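Long-range contact in 3-oxoacyl-[acyl-carrier protein] synthase (Thermus thermophilus, PDB 1UB7), which probably catalyses the condensation of acetyl-CoA with malonyl-ACP that starts bacterial fatty acid synthesis, working as a homodimer of the thiolase-like superfamily: residues D181-V193 with L197-N210. Residues are numbered along the deposited sequence; the frame is centred on the assembly and turned at random.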
ATOM      1  N   ASP A 181     -10.465 -10.420   5.942  1.00 41.49           N
ATOM      2  CA  ASP A 181     -10.548 -11.798   6.372  1.00 48.91           C
ATOM      3  C   ASP A 181      -9.799 -12.633   5.351  1.00 47.78           C
ATOM      4  O   ASP A 181     -10.371 -13.074   4.356  1.00 46.89           O
ATOM      5  CB  ASP A 181     -11.999 -12.253   6.476  1.00 54.07           C
ATOM      6  CG  ASP A 181     -12.118 -13.638   7.063  1.00 62.61           C
ATOM      7  OD1 ASP A 181     -11.528 -14.565   6.475  1.00 66.68           O
ATOM      8  OD2 ASP A 181     -12.785 -13.797   8.110  1.00 71.19           O
ATOM      9  N   GLY A 182      -8.509 -12.833   5.617  1.00 51.59           N
ATOM     10  CA  GLY A 182      -7.646 -13.591   4.728  1.00 49.50           C
ATOM     11  C   GLY A 182      -7.883 -15.088   4.639  1.00 51.40           C
ATOM     12  O   GLY A 182      -7.291 -15.738   3.778  1.00 51.39           O
ATOM     13  N   THR A 183      -8.720 -15.648   5.511  1.00 53.84           N
ATOM     14  CA  THR A 183      -8.998 -17.083   5.445  1.00 59.33           C
ATOM     15  C   THR A 183      -9.748 -17.334   4.129  1.00 61.32           C
ATOM     16  O   THR A 183      -9.831 -18.465   3.642  1.00 57.35           O
ATOM     17  CB  THR A 183      -9.871 -17.566   6.633  1.00 59.53           C
ATOM     18  OG1 THR A 183     -11.086 -16.817   6.665  1.00 59.90           O
ATOM     19  CG2 THR A 183      -9.141 -17.396   7.960  1.00 58.46           C
ATOM     20  N   GLY A 184     -10.283 -16.252   3.565  1.00 64.51           N
ATOM     21  CA  GLY A 184     -11.003 -16.319   2.305  1.00 65.09           C
ATOM     22  C   GLY A 184     -10.125 -15.763   1.200  1.00 64.96           C
ATOM     23  O   GLY A 184     -10.594 -15.066   0.302  1.00 65.17           O
ATOM     24  N   ALA A 185      -8.837 -16.076   1.281  1.00 66.05           N
ATOM     25  CA  ALA A 185      -7.856 -15.623   0.304  1.00 65.55           C
ATOM     26  C   ALA A 185      -7.908 -16.480  -0.963  1.00 67.73           C
ATOM     27  O   ALA A 185      -7.564 -16.014  -2.053  1.00 61.86           O
ATOM     28  CB  ALA A 185      -6.459 -15.677   0.918  1.00 54.90           C
ATOM     29  N   LYS A 186      -8.336 -17.733  -0.807  1.00 72.19           N
ATOM     30  CA  LYS A 186      -8.440 -18.682  -1.921  1.00 77.58           C
ATOM     31  C   LYS A 186      -9.615 -18.382  -2.866  1.00 79.71           C
ATOM     32  O   LYS A 186      -9.647 -18.866  -4.002  1.00 79.07           O
ATOM     33  CB  LYS A 186      -8.598 -20.099  -1.365  1.00 75.06           C
ATOM     34  CG  LYS A 186      -9.622 -20.167  -0.246  1.00 76.98           C
ATOM     35  CD  LYS A 186     -10.038 -21.586   0.080  1.00 77.19           C
ATOM     36  CE  LYS A 186     -10.824 -21.629   1.388  1.00 77.97           C
ATOM     37  NZ  LYS A 186     -11.894 -20.594   1.450  1.00 78.42           N
ATOM     38  N   GLU A 187     -10.565 -17.576  -2.386  1.00 80.11           N
ATOM     39  CA  GLU A 187     -11.772 -17.207  -3.138  1.00 79.11           C
ATOM     40  C   GLU A 187     -11.567 -16.201  -4.273  1.00 78.54           C
ATOM     41  O   GLU A 187     -12.391 -16.109  -5.185  1.00 72.63           O
ATOM     42  CB  GLU A 187     -12.820 -16.659  -2.169  1.00 79.98           C
ATOM     43  CG  GLU A 187     -12.998 -17.522  -0.935  1.00 87.98           C
ATOM     44  CD  GLU A 187     -13.601 -18.881  -1.250  1.00 92.50           C
ATOM     45  OE1 GLU A 187     -13.353 -19.411  -2.358  1.00 91.32           O
ATOM     46  OE2 GLU A 187     -14.313 -19.424  -0.375  1.00 94.89           O
ATOM     47  N   LEU A 188     -10.479 -15.441  -4.207  1.00 78.20           N
ATOM     48  CA  LEU A 188     -10.165 -14.443  -5.225  1.00 78.25           C
ATOM     49  C   LEU A 188      -8.684 -14.089  -5.103  1.00 77.11           C
ATOM     50  O   LEU A 188      -8.225 -13.702  -4.027  1.00 76.52           O
ATOM     51  CB  LEU A 188     -11.041 -13.192  -5.027  1.00 72.58           C
ATOM     52  CG  LEU A 188     -10.888 -12.007  -5.991  1.00 68.34           C
ATOM     53  CD1 LEU A 188     -11.050 -12.457  -7.443  1.00 64.25           C
ATOM     54  CD2 LEU A 188     -11.919 -10.952  -5.638  1.00 66.08           C
ATOM     55  N   TYR A 189      -7.941 -14.227  -6.203  1.00 78.11           N
ATOM     56  CA  TYR A 189      -6.508 -13.942  -6.195  1.00 74.02           C
ATOM     57  C   TYR A 189      -5.799 -13.988  -7.561  1.00 73.67           C
ATOM     58  O   TYR A 189      -6.373 -14.356  -8.588  1.00 69.67           O
ATOM     59  CB  TYR A 189      -5.804 -14.922  -5.240  1.00 74.63           C
ATOM     60  CG  TYR A 189      -5.951 -16.382  -5.639  1.00 77.77           C
ATOM     61  CD1 TYR A 189      -5.297 -16.887  -6.770  1.00 75.51           C
ATOM     62  CD2 TYR A 189      -6.779 -17.246  -4.916  1.00 78.06           C
ATOM     63  CE1 TYR A 189      -5.465 -18.208  -7.174  1.00 77.68           C
ATOM     64  CE2 TYR A 189      -6.956 -18.572  -5.312  1.00 78.45           C
ATOM     65  CZ  TYR A 189      -6.296 -19.045  -6.444  1.00 78.40           C
ATOM     66  OH  TYR A 189      -6.470 -20.347  -6.854  1.00 73.86           O
ATOM     67  N   HIS A 190      -4.528 -13.599  -7.526  1.00 74.90           N
ATOM     68  CA  HIS A 190      -3.617 -13.597  -8.665  1.00 77.21           C
ATOM     69  C   HIS A 190      -2.230 -13.449  -8.031  1.00 79.15           C
ATOM     70  O   HIS A 190      -1.855 -12.367  -7.561  1.00 78.93           O
ATOM     71  CB  HIS A 190      -3.889 -12.425  -9.618  1.00 73.56           C
ATOM     72  CG  HIS A 190      -2.904 -12.326 -10.747  1.00 71.71           C
ATOM     73  ND1 HIS A 190      -1.580 -11.988 -10.555  1.00 67.77           N
ATOM     74  CD2 HIS A 190      -3.044 -12.547 -12.077  1.00 69.90           C
ATOM     75  CE1 HIS A 190      -0.949 -12.005 -11.715  1.00 68.28           C
ATOM     76  NE2 HIS A 190      -1.815 -12.341 -12.655  1.00 70.33           N
ATOM     77  N   ALA A 191      -1.482 -14.546  -7.996  1.00 77.86           N
ATOM     78  CA  ALA A 191      -0.154 -14.543  -7.396  1.00 78.43           C
ATOM     79  C   ALA A 191       0.747 -13.427  -7.921  1.00 78.42           C
ATOM     80  O   ALA A 191       0.396 -12.700  -8.859  1.00 78.08           O
ATOM     81  CB  ALA A 191       0.513 -15.895  -7.619  1.00 78.54           C
ATOM     82  N   CYS A 192       1.906 -13.293  -7.285  1.00 76.35           N
ATOM     83  CA  CYS A 192       2.907 -12.305  -7.676  1.00 73.04           C
ATOM     84  C   CYS A 192       4.293 -12.877  -7.403  1.00 68.48           C
ATOM     85  O   CYS A 192       5.064 -13.119  -8.326  1.00 67.97           O
ATOM     86  CB  CYS A 192       2.735 -10.994  -6.904  1.00 72.46           C
ATOM     87  SG  CYS A 192       3.966  -9.737  -7.365  1.00 69.26           S
ATOM     88  N   VAL A 193       4.597 -13.103  -6.129  1.00 68.60           N
ATOM     89  CA  VAL A 193       5.891 -13.653  -5.733  1.00 67.75           C
ATOM     90  C   VAL A 193       5.763 -15.048  -5.098  1.00 68.30           C
ATOM     91  O   VAL A 193       6.746 -15.782  -5.035  1.00 70.17           O
ATOM     92  CB  VAL A 193       6.635 -12.680  -4.762  1.00 60.56           C
ATOM     93  CG1 VAL A 193       7.892 -13.328  -4.224  1.00 45.43           C
ATOM     94  CG2 VAL A 193       6.985 -11.388  -5.491  1.00 48.05           C
ATOM     95  N   LEU A 197      -1.089 -20.143  -1.227  1.00 83.82           N
ATOM     96  CA  LEU A 197      -1.554 -19.341  -0.099  1.00 85.29           C
ATOM     97  C   LEU A 197      -1.291 -20.082   1.217  1.00 86.84           C
ATOM     98  O   LEU A 197      -0.983 -21.279   1.215  1.00 83.88           O
ATOM     99  CB  LEU A 197      -3.053 -19.030  -0.244  1.00 82.29           C
ATOM    100  CG  LEU A 197      -3.442 -17.962  -1.275  1.00 80.88           C
ATOM    101  CD1 LEU A 197      -4.936 -18.017  -1.546  1.00 78.19           C
ATOM    102  CD2 LEU A 197      -3.030 -16.586  -0.767  1.00 78.49           C
ATOM    103  N   PRO A 198      -1.392 -19.370   2.357  1.00 86.93           N
ATOM    104  CA  PRO A 198      -1.170 -19.938   3.691  1.00 88.74           C
ATOM    105  C   PRO A 198      -1.971 -21.203   4.018  1.00 87.60           C
ATOM    106  O   PRO A 198      -1.536 -22.011   4.840  1.00 88.02           O
ATOM    107  CB  PRO A 198      -1.513 -18.774   4.617  1.00 87.83           C
ATOM    108  CG  PRO A 198      -1.028 -17.604   3.836  1.00 90.54           C
ATOM    109  CD  PRO A 198      -1.558 -17.908   2.444  1.00 88.91           C
ATOM    110  N   ASP A 199      -3.135 -21.375   3.393  1.00 85.49           N
ATOM    111  CA  ASP A 199      -3.940 -22.571   3.650  1.00 83.51           C
ATOM    112  C   ASP A 199      -3.522 -23.721   2.732  1.00 83.06           C
ATOM    113  O   ASP A 199      -3.901 -24.875   2.954  1.00 82.32           O
ATOM    114  CB  ASP A 199      -5.447 -22.288   3.481  1.00 75.18           C
ATOM    115  CG  ASP A 199      -5.802 -21.743   2.103  1.00 72.18           C
ATOM    116  OD1 ASP A 199      -5.263 -22.235   1.090  1.00 66.43           O
ATOM    117  OD2 ASP A 199      -6.646 -20.826   2.034  1.00 72.28           O
ATOM    118  N   GLY A 200      -2.734 -23.401   1.707  1.00 81.34           N
ATOM    119  CA  GLY A 200      -2.274 -24.418   0.777  1.00 78.85           C
ATOM    120  C   GLY A 200      -2.807 -24.251  -0.635  1.00 78.88           C
ATOM    121  O   GLY A 200      -2.310 -24.881  -1.566  1.00 76.95           O
ATOM    122  N   THR A 201      -3.822 -23.406  -0.799  1.00 80.72           N
ATOM    123  CA  THR A 201      -4.415 -23.165  -2.109  1.00 81.01           C
ATOM    124  C   THR A 201      -3.357 -22.646  -3.093  1.00 84.68           C
ATOM    125  O   THR A 201      -2.877 -21.519  -2.979  1.00 84.20           O
ATOM    126  CB  THR A 201      -5.569 -22.135  -2.010  1.00 82.12           C
ATOM    127  OG1 THR A 201      -6.550 -22.590  -1.063  1.00 74.03           O
ATOM    128  CG2 THR A 201      -6.227 -21.949  -3.369  1.00 79.55           C
ATOM    129  N   SER A 202      -2.993 -23.478  -4.059  1.00 88.43           N
ATOM    130  CA  SER A 202      -1.993 -23.097  -5.046  1.00 92.74           C
ATOM    131  C   SER A 202      -2.529 -22.000  -5.968  1.00 94.14           C
ATOM    132  O   SER A 202      -3.734 -21.905  -6.197  1.00 93.02           O
ATOM    133  CB  SER A 202      -1.582 -24.325  -5.869  1.00 95.88           C
ATOM    134  OG  SER A 202      -0.503 -24.040  -6.748  1.00 99.18           O
ATOM    135  N   MET A 203      -1.625 -21.174  -6.492  1.00 97.54           N
ATOM    136  CA  MET A 203      -1.996 -20.086  -7.397  1.00100.82           C
ATOM    137  C   MET A 203      -1.366 -20.265  -8.786  1.00104.05           C
ATOM    138  O   MET A 203      -0.223 -20.717  -8.911  1.00102.46           O
ATOM    139  CB  MET A 203      -1.569 -18.729  -6.810  1.00 98.68           C
ATOM    140  CG  MET A 203      -2.317 -18.305  -5.539  1.00 95.40           C
ATOM    141  SD  MET A 203      -1.884 -16.630  -4.946  1.00 86.08           S
ATOM    142  CE  MET A 203      -0.580 -17.008  -3.770  1.00 84.36           C
ATOM    143  N   LYS A 204      -2.125 -19.911  -9.823  1.00107.87           N
ATOM    144  CA  LYS A 204      -1.663 -20.010 -11.212  1.00111.20           C
ATOM    145  C   LYS A 204      -1.369 -18.594 -11.724  1.00116.40           C
ATOM    146  O   LYS A 204      -1.712 -17.608 -11.059  1.00118.45           O
ATOM    147  CB  LYS A 204      -2.738 -20.686 -12.076  1.00104.91           C
ATOM    148  CG  LYS A 204      -2.256 -21.211 -13.432  1.00 99.42           C
ATOM    149  CD  LYS A 204      -2.361 -20.173 -14.549  1.00 96.08           C
ATOM    150  CE  LYS A 204      -2.051 -20.791 -15.915  1.00 95.74           C
ATOM    151  NZ  LYS A 204      -2.318 -19.882 -17.072  1.00 94.53           N
ATOM    152  N   ASN A 205      -0.740 -18.493 -12.896  1.00120.18           N
ATOM    153  CA  ASN A 205      -0.383 -17.194 -13.479  1.00120.95           C
ATOM    154  C   ASN A 205      -1.548 -16.346 -14.012  1.00120.58           C
ATOM    155  O   ASN A 205      -1.335 -15.440 -14.823  1.00120.96           O
ATOM    156  CB  ASN A 205       0.674 -17.375 -14.593  1.00121.58           C
ATOM    157  CG  ASN A 205       0.133 -18.106 -15.825  1.00122.39           C
ATOM    158  OD1 ASN A 205      -0.904 -17.738 -16.381  1.00123.20           O
ATOM    159  ND2 ASN A 205       0.853 -19.136 -16.266  1.00121.13           N
ATOM    160  N   ARG A 206      -2.769 -16.625 -13.559  1.00117.89           N
ATOM    161  CA  ARG A 206      -3.928 -15.857 -14.008  1.00114.37           C
ATOM    162  C   ARG A 206      -4.966 -15.580 -12.926  1.00110.19           C
ATOM    163  O   ARG A 206      -5.038 -16.277 -11.908  1.00109.02           O
ATOM    164  CB  ARG A 206      -4.592 -16.538 -15.209  1.00117.36           C
ATOM    165  CG  ARG A 206      -3.840 -16.312 -16.513  1.00122.65           C
ATOM    166  CD  ARG A 206      -3.705 -14.818 -16.805  1.00125.41           C
ATOM    167  NE  ARG A 206      -2.754 -14.537 -17.879  1.00127.91           N
ATOM    168  CZ  ARG A 206      -2.422 -13.316 -18.289  1.00128.78           C
ATOM    169  NH1 ARG A 206      -2.963 -12.247 -17.716  1.00128.95           N
ATOM    170  NH2 ARG A 206      -1.544 -13.159 -19.271  1.00127.27           N
ATOM    171  N   LEU A 207      -5.766 -14.545 -13.165  1.00101.84           N
ATOM    172  CA  LEU A 207      -6.805 -14.126 -12.237  1.00 94.65           C
ATOM    173  C   LEU A 207      -7.825 -15.240 -12.022  1.00 95.74           C
ATOM    174  O   LEU A 207      -8.401 -15.747 -12.985  1.00 98.13           O
ATOM    175  CB  LEU A 207      -7.499 -12.880 -12.788  1.00 86.18           C
ATOM    176  CG  LEU A 207      -8.288 -11.988 -11.827  1.00 81.06           C
ATOM    177  CD1 LEU A 207      -8.697 -10.734 -12.560  1.00 79.18           C
ATOM    178  CD2 LEU A 207      -9.507 -12.711 -11.290  1.00 77.89           C
ATOM    179  N   TYR A 208      -8.036 -15.619 -10.760  1.00 95.41           N
ATOM    180  CA  TYR A 208      -9.002 -16.663 -10.398  1.00 93.64           C
ATOM    181  C   TYR A 208     -10.094 -16.127  -9.464  1.00 95.82           C
ATOM    182  O   TYR A 208      -9.819 -15.303  -8.584  1.00 94.14           O
ATOM    183  CB  TYR A 208      -8.306 -17.843  -9.707  1.00 90.51           C
ATOM    184  CG  TYR A 208      -9.284 -18.756  -9.002  1.00 86.53           C
ATOM    185  CD1 TYR A 208     -10.156 -19.566  -9.727  1.00 89.18           C
ATOM    186  CD2 TYR A 208      -9.403 -18.743  -7.610  1.00 86.08           C
ATOM    187  CE1 TYR A 208     -11.127 -20.334  -9.088  1.00 89.95           C
ATOM    188  CE2 TYR A 208     -10.370 -19.506  -6.960  1.00 83.40           C
ATOM    189  CZ  TYR A 208     -11.230 -20.297  -7.705  1.00 87.32           C
ATOM    190  OH  TYR A 208     -12.206 -21.041  -7.081  1.00 84.86           O
ATOM    191  N   MET A 209     -11.327 -16.608  -9.644  1.00 95.62           N
ATOM    192  CA  MET A 209     -12.443 -16.170  -8.804  1.00 94.72           C
ATOM    193  C   MET A 209     -13.506 -17.251  -8.539  1.00 91.64           C
ATOM    194  O   MET A 209     -13.959 -17.945  -9.453  1.00 91.53           O
ATOM    195  CB  MET A 209     -13.112 -14.929  -9.423  1.00 95.53           C
ATOM    196  CG  MET A 209     -14.021 -14.149  -8.459  1.00100.46           C
ATOM    197  SD  MET A 209     -14.932 -12.753  -9.208  1.00102.11           S
ATOM    198  CE  MET A 209     -13.772 -11.366  -8.994  1.00103.57           C
ATOM    199  N   ASN A 210     -13.880 -17.382  -7.268  1.00 87.93           N
ATOM    200  CA  ASN A 210     -14.900 -18.325  -6.814  1.00 83.04           C
ATOM    201  C   ASN A 210     -16.151 -17.460  -6.686  1.00 83.23           C
ATOM    202  O   ASN A 210     -16.552 -17.097  -5.579  1.00 83.87           O
ATOM    203  CB  ASN A 210     -14.519 -18.891  -5.435  1.00 83.29           C
ATOM    204  CG  ASN A 210     -15.390 -20.072  -5.003  1.00 84.37           C
ATOM    205  OD1 ASN A 210     -16.623 -20.004  -5.012  1.00 78.18           O
ATOM    206  ND2 ASN A 210     -14.739 -21.160  -4.607  1.00 83.38           N
TER
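Met203 lays its CG over one face of the Tyr189 ring, 3.9 Å from the ring centroid, in a CH-pi contact that its sulfur, lying obliquely to the ring, extends into a Met-aromatic one. A flexible thioether suits this place because it can follow a flat surface and still reach Ala191, whose small CB meets Met203 CB at 3.6 Å. With CG of Tyr189 set between its backbone N and carbonyl carbon (chi1 61°), the ring is carried in among Met203, Leu197 and Tyr208. The two tyrosine rings meet obliquely, planes 42° apart, and Tyr189 CZ lies 3.3 Å from Tyr208 CD2. Were Tyr189 replaced by an alanine, Met203 CG and Tyr208 CD2 would probably lose the ring they share, opening a gap between them.

Behind these side chains the backbones form a short two-stranded antiparallel sheet, in which Tyr189 and Tyr208 are a hydrogen-bonded pair: Tyr208 N gives a nearly straight bond to Tyr189 O (3.0 Å, 176°), and Tyr189 N returns one to Tyr208 O. His190 and Ala191 also pair with an antiparallel strand of the second subunit, so the sheet continues across the dimer interface. On the other face two apolar chains suit each other side by side, Leu188 CD1 tight against Met209 CE at 3.3 Å, and Met209 comes near His246 and Asn276, predicted active-site residues.

Toward the polar edge, Glu187 O accepts from Asn210 N (2.9 Å); Asn210 N-caps helix 211-233, its OD1 bonding weakly to Glu213 N. Lys186 CB lies 3.2 Å from Thr201 OG1, while Lys186 NZ forms a salt bridge to Glu187 OE2 whose hydrogen bond is weak. Asp199 OD1 accepts from Thr201 N, an Asx turn, and also from Thr201 OG1 at 2.5 Å, which holds the hydroxyl facing Lys186.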